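Local coordinates for protein trimeric intracellular cation channel type 1B.2 (Caenorhabditis elegans, PDB 5EIK) that forms a homotrimeric, PIP2-binding potassium channel of endoplasmic reticulum membranes and might supply counter-ion flow during calcium release from intracellular stores, at residues Y30-H35 against H92-L97; H35-C40 against L124-L129. All coordinates share one frame; numbering follows the deposited sequence.

Contact 1. Residues Y30-H35 against H92-L97; sequences YFDAAH and HADILL. With DMU (decyl-beta-D-maltopyranoside), chain J; DMU (decyl-beta-D-maltopyranoside), chain L.
D32 and D94 turn their carboxylates toward one another between the first and third transmembrane helices of the TRIC channel fold. The segment axes run 10.7 Å apart at closest approach and cross at -47°, so side chains and a water bridge the gap. The D32 side chain meets something different at each step. Its CB rests on the CD2 methyl of L97, 4.1 Å away. Of its two carboxylate oxygens, OD1 accepts a hydrogen bond from the side-chain amide of Q133 on helix 120-148, while OD2 faces D94 OD1 at 3.9 Å, with the carboxylate planes nearly perpendicular (89°). A single water donates to both, at 2.5 Å from D32 OD2 and 2.5 Å from D94 OD1. It may ease the repulsion between two carboxylates whose closeness could favour protonation of one. The L97 chain sets off opposite its own amide nitrogen (chi1 178°), which sends CD2 toward helix 30-47 beside this polar bridge. Y36, Y28 and P29 also pack against L97. On the A33 side, L97 CD2 lies 4.2 Å from A33 N and 4.5 Å from A33 CB.

Contact 2. Residues H35-C40 against L124-L129; sequences HYVLTC and LGLSVL. With DMU (decyl-beta-D-maltopyranoside), chain K.
The helical segments H35-C40 and L124-L129, of the first and fourth transmembrane helices of the TRIC subunit, cross steeply, their axes 9.3 Å apart at closest approach and their N-to-C directions 118° apart, with L38 and L126 nearest in backbone register (CA to CA 7.3 Å). L38 and L126 both point into the interface and carry most of its area. The L38 side chain holds CG beside its backbone N (chi1 -70°) and extends from there, which carries CD1 to the opposing helix itself. This methyl lies 3.7 Å from S127 N, and it touches L126 CB at 4.0 Å as the two leucines pass at a slant. S127 OG is 3.9 Å from L38 CD1, although the CB of S127 points away from the interface. That hydroxyl is hydrogen-bonded to K123 O one turn back, so its polar need is met within its own helix. The second apolar pair, V37 with L126, meets at about a right angle through V37 CG1 and L126 CD1, 4.0 Å apart. L38 also touches K130, a PIP2-binding residue. Within H35-C40, T39 OG1 donates to H35 O (2.8 Å) from 44° above the carbonyl plane, alongside the bond from T39 N; OG1 also lies over one face of the H35 imidazole, offset toward its rim. Along another side of L124-L129, the decyl tail of a bound maltoside brings its C40 3.5 Å from G125 CA. H35 NE2 is hydrogen-bonded to S70 O at the end of helix 59-70, against which Y36, T39 and C40 also pack; Y36 and V37 reach V101 on helix 92-107, and L124, S127 and V128 lean on helix 218-238, placing the largely buried crossing within the subunit's helical bundle, with detergent at its margin.

Overall arrangement
From the N terminus, the chain passes helix 11-24 and enters helix 30-47, whose successive turns supply the first half of both contacts; H35 belongs to each. The chain then returns twice. Helix 92-107 closes a loop of 56 residues at contact 1, and helix 120-148 closes a longer one of 83 residues at contact 2. Their segments alternate in sequence, so the two loops cross. The contacts, with centres 11 Å apart, touch directly: F31 and A34 pack on L129, while Y36 packs on L97. Helix 30-47 thus joins the third transmembrane helix to the fourth, which also bears the PIP2-binding residues K130 and R134.

Contact 1. Residues Y30-H35 against H92-L97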
loop_
_atom_site.group_PDB
_atom_site.type_symbol
_atom_site.label_atom_id
_atom_site.label_comp_id
_atom_site.label_asym_id
_atom_site.label_seq_id
_atom_site.Cartn_x
_atom_site.Cartn_y
_atom_site.Cartn_z
ATOM N N TYR A 30 -16.879 21.228 16.320
ATOM C CA TYR A 30 -16.821 22.268 15.301
ATOM C C TYR A 30 -15.571 22.368 14.447
ATOM O O TYR A 30 -15.659 22.594 13.235
ATOM C CB TYR A 30 -17.136 23.621 15.937
ATOM C CG TYR A 30 -18.553 23.671 16.442
ATOM C CD1 TYR A 30 -19.625 23.518 15.563
ATOM C CD2 TYR A 30 -18.831 23.807 17.800
ATOM C CE1 TYR A 30 -20.941 23.493 16.024
ATOM C CE2 TYR A 30 -20.141 23.783 18.272
ATOM C CZ TYR A 30 -21.190 23.624 17.378
ATOM O OH TYR A 30 -22.492 23.591 17.831
ATOM N N PHE A 31 -14.401 22.219 15.039
ATOM C CA PHE A 31 -13.223 22.293 14.204
ATOM C C PHE A 31 -13.144 21.011 13.368
ATOM O O PHE A 31 -12.739 21.044 12.206
ATOM C CB PHE A 31 -11.975 22.508 15.056
ATOM C CG PHE A 31 -11.885 23.894 15.647
ATOM C CD1 PHE A 31 -12.607 24.229 16.794
ATOM C CD2 PHE A 31 -11.090 24.870 15.047
ATOM C CE1 PHE A 31 -12.533 25.516 17.332
ATOM C CE2 PHE A 31 -11.010 26.157 15.573
ATOM C CZ PHE A 31 -11.732 26.482 16.719
ATOM N N ASP A 32 -13.580 19.895 13.950
ATOM C CA ASP A 32 -13.583 18.615 13.241
ATOM C C ASP A 32 -14.559 18.646 12.065
ATOM O O ASP A 32 -14.215 18.242 10.946
ATOM C CB ASP A 32 -13.959 17.463 14.185
ATOM C CG ASP A 32 -12.843 17.119 15.164
ATOM O OD1 ASP A 32 -11.688 17.515 14.911
ATOM O OD2 ASP A 32 -13.114 16.439 16.172
ATOM N N ALA A 33 -15.772 19.129 12.322
ATOM C CA ALA A 33 -16.793 19.220 11.291
ATOM C C ALA A 33 -16.310 20.088 10.119
ATOM O O ALA A 33 -16.596 19.792 8.957
ATOM C CB ALA A 33 -18.085 19.790 11.886
ATOM N N ALA A 34 -15.578 21.154 10.423
ATOM C CA ALA A 34 -15.065 22.032 9.378
ATOM C C ALA A 34 -14.153 21.221 8.463
ATOM O O ALA A 34 -14.238 21.319 7.238
ATOM C CB ALA A 34 -14.284 23.204 9.991
ATOM N N HIS A 35 -13.274 20.428 9.067
ATOM C CA HIS A 35 -12.367 19.585 8.304
ATOM C C HIS A 35 -13.172 18.557 7.478
ATOM O O HIS A 35 -12.913 18.372 6.289
ATOM C CB HIS A 35 -11.392 18.877 9.249
ATOM C CG HIS A 35 -10.610 17.776 8.599
ATOM N ND1 HIS A 35 -9.693 18.004 7.599
ATOM C CD2 HIS A 35 -10.636 16.435 8.789
ATOM C CE1 HIS A 35 -9.190 16.851 7.198
ATOM N NE2 HIS A 35 -9.745 15.883 7.902
ATOM N N HIS A 92 -15.627 6.243 17.602
ATOM C CA HIS A 92 -17.042 6.278 17.271
ATOM C C HIS A 92 -17.624 7.666 17.081
ATOM O O HIS A 92 -18.247 7.944 16.058
ATOM C CB HIS A 92 -17.827 5.499 18.325
ATOM C CG HIS A 92 -17.377 4.077 18.467
ATOM N ND1 HIS A 92 -16.147 3.734 18.991
ATOM C CD2 HIS A 92 -17.967 2.911 18.109
ATOM C CE1 HIS A 92 -16.000 2.423 18.948
ATOM N NE2 HIS A 92 -17.090 1.899 18.417
ATOM N N ALA A 93 -17.418 8.543 18.054
ATOM C CA ALA A 93 -17.927 9.903 17.944
ATOM C C ALA A 93 -17.428 10.563 16.652
ATOM O O ALA A 93 -18.213 11.180 15.922
ATOM C CB ALA A 93 -17.499 10.734 19.163
ATOM N N ASP A 94 -16.133 10.426 16.373
ATOM C CA ASP A 94 -15.546 11.013 15.165
ATOM C C ASP A 94 -16.160 10.459 13.892
ATOM O O ASP A 94 -16.548 11.217 13.000
ATOM C CB ASP A 94 -14.034 10.775 15.110
ATOM C CG ASP A 94 -13.280 11.552 16.155
ATOM O OD1 ASP A 94 -13.781 12.612 16.594
ATOM O OD2 ASP A 94 -12.175 11.106 16.527
ATOM N N ILE A 95 -16.243 9.134 13.808
ATOM C CA ILE A 95 -16.804 8.489 12.629
ATOM C C ILE A 95 -18.259 8.871 12.438
ATOM O O ILE A 95 -18.715 9.062 11.306
ATOM C CB ILE A 95 -16.688 6.959 12.723
ATOM C CG1 ILE A 95 -15.223 6.572 12.895
ATOM C CG2 ILE A 95 -17.248 6.308 11.475
ATOM C CD1 ILE A 95 -14.317 7.142 11.825
ATOM N N LEU A 96 -18.996 8.990 13.537
ATOM C CA LEU A 96 -20.399 9.368 13.426
ATOM C C LEU A 96 -20.513 10.789 12.889
ATOM O O LEU A 96 -21.245 11.032 11.930
ATOM C CB LEU A 96 -21.110 9.283 14.772
ATOM C CG LEU A 96 -22.582 9.687 14.656
ATOM C CD1 LEU A 96 -23.316 8.772 13.685
ATOM C CD2 LEU A 96 -23.222 9.610 15.997
ATOM N N LEU A 97 -19.776 11.721 13.493
ATOM C CA LEU A 97 -19.811 13.112 13.052
ATOM C C LEU A 97 -19.391 13.203 11.582
ATOM O O LEU A 97 -19.984 13.949 10.801
ATOM C CB LEU A 97 -18.892 13.986 13.922
ATOM C CG LEU A 97 -18.789 15.481 13.562
ATOM C CD1 LEU A 97 -20.151 16.146 13.614
ATOM C CD2 LEU A 97 -17.842 16.186 14.512
HETATM C C1 DMU J . -26.502 7.836 19.749
HETATM C C2 DMU J . -26.527 9.348 19.459
HETATM C C3 DMU J . -25.165 9.994 19.803
HETATM C C4 DMU J . -23.995 9.191 19.154
HETATM O O5 DMU J . -24.030 7.801 19.553
HETATM C C6 DMU J . -25.251 7.189 19.052
HETATM O O7 DMU J . -25.180 11.308 19.326
HETATM O O16 DMU J . -25.183 5.758 19.317
HETATM C C18 DMU J . -26.026 4.994 18.394
HETATM C C19 DMU J . -25.987 5.539 16.953
HETATM C C22 DMU J . -25.778 4.396 15.981
HETATM C C25 DMU J . -26.015 4.918 14.570
HETATM C C28 DMU J . -26.130 3.744 13.608
HETATM C C31 DMU J . -26.868 4.214 12.366
HETATM C C34 DMU J . -25.905 4.190 11.181
HETATM C C37 DMU J . -26.704 4.243 9.884
HETATM C C40 DMU J . -25.922 3.528 8.785
HETATM C C43 DMU J . -26.816 2.460 8.153
HETATM O O49 DMU J . -27.733 7.274 19.240
HETATM O O55 DMU J . -27.546 9.956 20.278
HETATM C C57 DMU J . -22.624 9.789 19.546
HETATM O O61 DMU J . -21.628 9.275 18.642
HETATM C C5 DMU J . -25.474 13.709 19.903
HETATM C C7 DMU J . -24.102 14.080 19.333
HETATM C C8 DMU J . -22.964 13.801 20.424
HETATM C C9 DMU J . -23.042 12.398 20.877
HETATM O O1 DMU J . -24.346 11.989 21.267
HETATM C C10 DMU J . -25.404 12.207 20.354
HETATM O O2 DMU J . -21.815 14.051 19.811
HETATM O O3 DMU J . -26.435 13.787 18.881
HETATM O O4 DMU J . -24.016 15.424 18.949
HETATM C C11 DMU J . -22.027 12.162 22.007
HETATM O O6 DMU J . -22.019 10.802 22.371
HETATM C C1 DMU L . -24.879 26.866 18.476
HETATM C C2 DMU L . -24.888 26.496 19.986
HETATM C C3 DMU L . -26.318 25.987 20.420
HETATM C C4 DMU L . -26.814 24.926 19.408
HETATM O O5 DMU L . -26.855 25.479 18.080
HETATM C C6 DMU L . -25.498 25.715 17.647
HETATM O O7 DMU L . -26.275 25.363 21.731
HETATM O O16 DMU L . -25.490 26.075 16.258
HETATM C C18 DMU L . -25.389 24.848 15.501
HETATM C C19 DMU L . -25.283 25.206 14.015
HETATM C C22 DMU L . -25.240 23.946 13.142
HETATM C C25 DMU L . -24.607 24.337 11.803
HETATM C C28 DMU L . -25.079 23.384 10.710
HETATM C C31 DMU L . -25.042 24.110 9.358
HETATM C C34 DMU L . -23.978 23.470 8.449
HETATM C C37 DMU L . -22.972 24.541 8.019
HETATM C C40 DMU L . -22.911 24.634 6.488
HETATM C C43 DMU L . -21.598 24.024 5.997
HETATM O O49 DMU L . -23.509 27.083 18.044
HETATM O O55 DMU L . -24.545 27.679 20.741
HETATM C C57 DMU L . -28.206 24.430 19.794
HETATM O O61 DMU L . -28.372 23.121 19.228
HETATM C C5 DMU L . -26.146 25.902 24.160
HETATM C C7 DMU L . -27.246 24.809 24.491
HETATM C C8 DMU L . -28.660 25.512 24.403
HETATM C C9 DMU L . -28.811 26.104 22.972
HETATM O O1 DMU L . -27.696 27.004 22.770
HETATM C C10 DMU L . -26.418 26.369 22.745
HETATM O O2 DMU L . -29.711 24.543 24.591
HETATM O O3 DMU L . -24.932 25.036 24.118
HETATM O O4 DMU L . -27.037 24.262 25.795
HETATM C C11 DMU L . -30.132 26.827 22.864
HETATM O O6 DMU L . -30.345 27.294 21.577
HETATM O O HOH W 1 -14.443 14.574 15.165
#

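Contact 2. Residues H35-C40 against L124-L129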
loop_
_atom_site.group_PDB
_atom_site.type_symbol
_atom_site.label_atom_id
_atom_site.label_comp_id
_atom_site.label_asym_id
_atom_site.label_seq_id
_atom_site.Cartn_x
_atom_site.Cartn_y
_atom_site.Cartn_z
ATOM N N HIS A 35 -13.274 20.428 9.067
ATOM C CA HIS A 35 -12.367 19.585 8.304
ATOM C C HIS A 35 -13.172 18.557 7.478
ATOM O O HIS A 35 -12.913 18.372 6.289
ATOM C CB HIS A 35 -11.392 18.877 9.249
ATOM C CG HIS A 35 -10.610 17.776 8.599
ATOM N ND1 HIS A 35 -9.693 18.004 7.599
ATOM C CD2 HIS A 35 -10.636 16.435 8.789
ATOM C CE1 HIS A 35 -9.190 16.851 7.198
ATOM N NE2 HIS A 35 -9.745 15.883 7.902
ATOM N N TYR A 36 -14.154 17.905 8.098
ATOM C CA TYR A 36 -14.972 16.928 7.378
ATOM C C TYR A 36 -15.696 17.571 6.199
ATOM O O TYR A 36 -15.712 17.011 5.098
ATOM C CB TYR A 36 -16.012 16.277 8.292
ATOM C CG TYR A 36 -15.429 15.565 9.482
ATOM C CD1 TYR A 36 -14.226 14.861 9.383
ATOM C CD2 TYR A 36 -16.076 15.603 10.714
ATOM C CE1 TYR A 36 -13.682 14.219 10.494
ATOM C CE2 TYR A 36 -15.548 14.966 11.826
ATOM C CZ TYR A 36 -14.353 14.279 11.713
ATOM O OH TYR A 36 -13.833 13.676 12.829
ATOM N N VAL A 37 -16.293 18.739 6.435
ATOM C CA VAL A 37 -17.007 19.449 5.383
ATOM C C VAL A 37 -16.092 19.742 4.206
ATOM O O VAL A 37 -16.426 19.431 3.066
ATOM C CB VAL A 37 -17.617 20.780 5.886
ATOM C CG1 VAL A 37 -18.217 21.553 4.721
ATOM C CG2 VAL A 37 -18.699 20.499 6.904
ATOM N N LEU A 38 -14.936 20.337 4.474
ATOM C CA LEU A 38 -14.005 20.648 3.402
ATOM C C LEU A 38 -13.508 19.373 2.706
ATOM O O LEU A 38 -13.367 19.335 1.479
ATOM C CB LEU A 38 -12.827 21.472 3.945
ATOM C CG LEU A 38 -13.205 22.910 4.347
ATOM C CD1 LEU A 38 -12.024 23.640 4.992
ATOM C CD2 LEU A 38 -13.662 23.655 3.107
ATOM N N THR A 39 -13.260 18.318 3.476
ATOM C CA THR A 39 -12.810 17.064 2.887
ATOM C C THR A 39 -13.888 16.513 1.936
ATOM O O THR A 39 -13.581 16.072 0.822
ATOM C CB THR A 39 -12.505 16.004 3.987
ATOM O OG1 THR A 39 -11.419 16.456 4.804
ATOM C CG2 THR A 39 -12.144 14.662 3.368
ATOM N N CYS A 40 -15.148 16.540 2.366
ATOM C CA CYS A 40 -16.237 16.033 1.529
ATOM C C CYS A 40 -16.436 16.864 0.269
ATOM O O CYS A 40 -16.715 16.325 -0.803
ATOM C CB CYS A 40 -17.545 15.981 2.317
ATOM S SG CYS A 40 -17.611 14.666 3.531
ATOM N N LEU A 124 -14.294 30.201 3.585
ATOM C CA LEU A 124 -13.131 30.866 4.157
ATOM C C LEU A 124 -13.081 30.655 5.670
ATOM O O LEU A 124 -12.010 30.433 6.244
ATOM C CB LEU A 124 -13.181 32.354 3.823
ATOM C CG LEU A 124 -11.888 33.145 4.003
ATOM C CD1 LEU A 124 -11.694 34.049 2.795
ATOM C CD2 LEU A 124 -11.939 33.946 5.298
ATOM N N GLY A 125 -14.241 30.715 6.310
ATOM C CA GLY A 125 -14.293 30.510 7.743
ATOM C C GLY A 125 -13.948 29.071 8.077
ATOM O O GLY A 125 -13.247 28.799 9.053
ATOM N N LEU A 126 -14.439 28.143 7.262
ATOM C CA LEU A 126 -14.168 26.733 7.486
ATOM C C LEU A 126 -12.678 26.446 7.343
ATOM O O LEU A 126 -12.100 25.688 8.119
ATOM C CB LEU A 126 -14.961 25.886 6.496
ATOM C CG LEU A 126 -16.477 25.989 6.652
ATOM C CD1 LEU A 126 -17.157 25.343 5.465
ATOM C CD2 LEU A 126 -16.907 25.334 7.954
ATOM N N SER A 127 -12.059 27.073 6.351
ATOM C CA SER A 127 -10.640 26.886 6.101
ATOM C C SER A 127 -9.798 27.295 7.295
ATOM O O SER A 127 -8.791 26.656 7.602
ATOM C CB SER A 127 -10.224 27.687 4.874
ATOM O OG SER A 127 -10.882 27.195 3.719
ATOM N N VAL A 128 -10.209 28.363 7.970
ATOM C CA VAL A 128 -9.474 28.831 9.136
ATOM C C VAL A 128 -9.543 27.773 10.222
ATOM O O VAL A 128 -8.513 27.376 10.776
ATOM C CB VAL A 128 -10.042 30.175 9.662
ATOM C CG1 VAL A 128 -9.385 30.553 10.978
ATOM C CG2 VAL A 128 -9.778 31.273 8.634
ATOM N N LEU A 129 -10.755 27.302 10.515
ATOM C CA LEU A 129 -10.928 26.277 11.536
ATOM C C LEU A 129 -10.136 25.020 11.179
ATOM O O LEU A 129 -9.531 24.389 12.050
ATOM C CB LEU A 129 -12.404 25.914 11.702
ATOM C CG LEU A 129 -13.369 27.051 12.062
ATOM C CD1 LEU A 129 -14.750 26.471 12.308
ATOM C CD2 LEU A 129 -12.887 27.790 13.295
HETATM C C1 DMU K . -14.371 25.751 21.023
HETATM C C2 DMU K . -14.359 25.871 22.570
HETATM C C3 DMU K . -14.291 27.414 23.026
HETATM C C4 DMU K . -15.284 28.227 22.222
HETATM O O5 DMU K . -14.997 28.118 20.821
HETATM C C6 DMU K . -15.341 26.783 20.391
HETATM O O7 DMU K . -14.721 27.683 24.535
HETATM O O16 DMU K . -15.247 26.703 18.959
HETATM C C18 DMU K . -16.497 27.155 18.419
HETATM C C19 DMU K . -16.419 27.096 16.890
HETATM C C22 DMU K . -17.265 28.205 16.281
HETATM C C25 DMU K . -16.469 28.854 15.153
HETATM C C28 DMU K . -17.268 30.037 14.603
HETATM C C31 DMU K . -16.657 30.509 13.284
HETATM C C34 DMU K . -17.400 29.848 12.115
HETATM C C37 DMU K . -17.255 30.707 10.850
HETATM C C40 DMU K . -17.183 29.796 9.618
HETATM C C43 DMU K . -18.600 29.548 9.083
HETATM O O49 DMU K . -14.810 24.437 20.673
HETATM O O55 DMU K . -13.218 25.133 23.057
HETATM C C57 DMU K . -15.192 29.693 22.643
HETATM O O61 DMU K . -16.288 30.424 22.087
HETATM C C5 DMU K . -13.790 27.046 26.683
HETATM C C7 DMU K . -13.920 28.383 27.428
HETATM C C8 DMU K . -12.730 29.245 27.257
HETATM C C9 DMU K . -12.467 29.473 25.752
HETATM O O1 DMU K . -12.340 28.240 25.082
HETATM C C10 DMU K . -13.485 27.314 25.216
HETATM O O2 DMU K . -12.969 30.464 27.854
HETATM O O3 DMU K . -14.934 26.266 26.785
HETATM O O4 DMU K . -14.112 28.141 28.852
HETATM C C11 DMU K . -11.243 30.355 25.503
HETATM O O6 DMU K . -11.104 30.657 24.113
#